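Local coordinates for protein carbonic anhydrase (Trichomonas vaginalis, PDB 6Y04) that probably catalyses the reversible hydration of carbon dioxide to hydrogencarbonate, as a zinc-dependent beta-class carbonic anhydrase, at residues Val81-Leu86 / Leu156-Ile161. Residues are numbered along the deposited sequence; the frame is centred on the assembly and turned at random.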
# COMPACT_ATOMS: atom_id res chain seq x y z
N VAL A 81 1.44 -4.88 12.43
CA VAL A 81 2.70 -4.19 12.69
C VAL A 81 2.40 -2.78 13.19
O VAL A 81 3.02 -2.33 14.15
CB VAL A 81 3.61 -4.18 11.44
CG1 VAL A 81 4.86 -3.36 11.67
CG2 VAL A 81 3.97 -5.60 11.01
N SER A 82 1.45 -2.10 12.55
CA SER A 82 1.10 -0.75 12.94
C SER A 82 0.69 -0.71 14.41
O SER A 82 1.16 0.15 15.16
CB SER A 82 0.02 -0.18 12.05
OG SER A 82 0.51 0.04 10.74
N ILE A 83 -0.18 -1.65 14.81
CA ILE A 83 -0.77 -1.61 16.14
C ILE A 83 0.26 -2.03 17.18
O ILE A 83 0.50 -1.30 18.14
CB ILE A 83 -2.04 -2.48 16.22
CG1 ILE A 83 -3.15 -1.99 15.28
CG2 ILE A 83 -2.54 -2.58 17.66
CD1 ILE A 83 -4.19 -3.05 14.99
N TYR A 84 0.87 -3.20 16.96
CA TYR A 84 1.62 -3.90 17.99
C TYR A 84 3.05 -3.38 18.08
O TYR A 84 3.58 -3.22 19.17
CB TYR A 84 1.57 -5.40 17.75
CG TYR A 84 0.19 -5.98 17.93
CD1 TYR A 84 -0.48 -5.86 19.14
CD2 TYR A 84 -0.44 -6.66 16.90
CE1 TYR A 84 -1.74 -6.40 19.32
CE2 TYR A 84 -1.70 -7.20 17.06
CZ TYR A 84 -2.35 -7.07 18.27
OH TYR A 84 -3.60 -7.60 18.43
N GLU A 85 3.64 -3.08 16.92
CA GLU A 85 5.03 -2.65 16.88
C GLU A 85 5.11 -1.12 16.93
O GLU A 85 6.03 -0.59 17.54
CB GLU A 85 5.77 -3.27 15.69
CG GLU A 85 7.24 -3.56 15.98
CD GLU A 85 7.61 -4.85 16.72
OE1 GLU A 85 6.70 -5.58 17.19
OE2 GLU A 85 8.82 -5.14 16.83
N LEU A 86 4.13 -0.42 16.34
CA LEU A 86 4.31 1.01 16.08
C LEU A 86 3.31 1.89 16.83
O LEU A 86 3.32 3.11 16.64
CB LEU A 86 4.26 1.25 14.57
CG LEU A 86 5.46 0.72 13.78
CD1 LEU A 86 5.18 0.79 12.29
CD2 LEU A 86 6.74 1.48 14.12
N LEU A 156 -6.92 -11.35 15.42
CA LEU A 156 -5.61 -10.86 15.80
C LEU A 156 -5.67 -9.37 16.11
O LEU A 156 -4.68 -8.79 16.55
CB LEU A 156 -4.61 -11.14 14.67
CG LEU A 156 -4.33 -12.60 14.33
CD1 LEU A 156 -3.03 -12.72 13.54
CD2 LEU A 156 -4.26 -13.47 15.58
N ILE A 157 -6.84 -8.74 15.90
CA ILE A 157 -6.96 -7.30 16.06
C ILE A 157 -7.80 -6.98 17.29
O ILE A 157 -8.96 -7.41 17.40
CB ILE A 157 -7.47 -6.64 14.76
CG1 ILE A 157 -6.35 -6.61 13.72
CG2 ILE A 157 -8.02 -5.24 15.02
CD1 ILE A 157 -6.78 -6.14 12.36
N PRO A 158 -7.25 -6.21 18.26
CA PRO A 158 -7.91 -5.97 19.55
C PRO A 158 -9.24 -5.26 19.36
O PRO A 158 -9.41 -4.52 18.39
CB PRO A 158 -6.94 -5.04 20.30
CG PRO A 158 -5.62 -5.21 19.60
CD PRO A 158 -5.95 -5.52 18.16
N LYS A 159 -10.17 -5.47 20.30
CA LYS A 159 -11.51 -4.91 20.24
C LYS A 159 -11.48 -3.41 20.55
O LYS A 159 -12.41 -2.69 20.19
CB LYS A 159 -12.43 -5.67 21.20
CG LYS A 159 -12.59 -7.15 20.87
CD LYS A 159 -13.13 -7.41 19.47
CE LYS A 159 -13.53 -8.84 19.21
NZ LYS A 159 -14.23 -8.96 17.91
N ASN A 160 -10.40 -2.95 21.18
CA ASN A 160 -10.31 -1.58 21.64
C ASN A 160 -9.68 -0.68 20.58
O ASN A 160 -9.39 0.48 20.86
CB ASN A 160 -9.58 -1.47 22.98
CG ASN A 160 -8.09 -1.73 22.88
OD1 ASN A 160 -7.65 -2.64 22.19
ND2 ASN A 160 -7.29 -0.93 23.57
N ILE A 161 -9.44 -1.21 19.37
CA ILE A 161 -8.89 -0.41 18.28
C ILE A 161 -10.04 -0.05 17.34
O ILE A 161 -10.52 -0.90 16.59
CB ILE A 161 -7.75 -1.15 17.54
CG1 ILE A 161 -6.57 -1.52 18.45
CG2 ILE A 161 -7.32 -0.41 16.28
CD1 ILE A 161 -5.69 -0.37 18.87
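In the alpha/beta core of this beta-class carbonic anhydrase, the last turn of helix 74-85 packs against the loop that leads from helix 140-152 into strand 163-168, where a single tyrosine-to-carbonyl hydrogen bond is set among apolar side chains. The polar element is the hydroxyl of Y84, which donates to the backbone carbonyl of L156; OH and L156 O lie only 2.5 Å apart, a very short hydrogen bond. The C=O···OH angle is 148°, and the hydroxyl stands 29° out of the carbonyl plane, while L156 O itself meets the tyrosine at the ring edge, in its plane. The CB of Y84 points along the contact rather than at the loop; with CG anti to its own carbonyl carbon (chi1 -67°), the ring carries the hydroxyl across to it. There Y84 meets P158 tip to tip: Y84 OH lies 3.1 Å from P158 CD, with CG of the same proline close behind. One face of the phenol is overlaid near its rim by CG2 of the adjacent I83. That methyl also touches I161 CD1 at 4.0 Å, the two isoleucines reaching toward each other, whereas I83 CD1 lies 4.4 Å from both I157 CG1 and P158 CD. A type I beta turn runs from P158 to I161, and both residues direct their CB toward the helix; R152 hydrogen-bonds to the carbonyl oxygens of both. Both I83 and I161 also touch I91 of strand 90-96, so the contact lies against the central mixed sheet, and the backbone oxygen of Y84 accepts a hydrogen bond from Q112 of the second subunit.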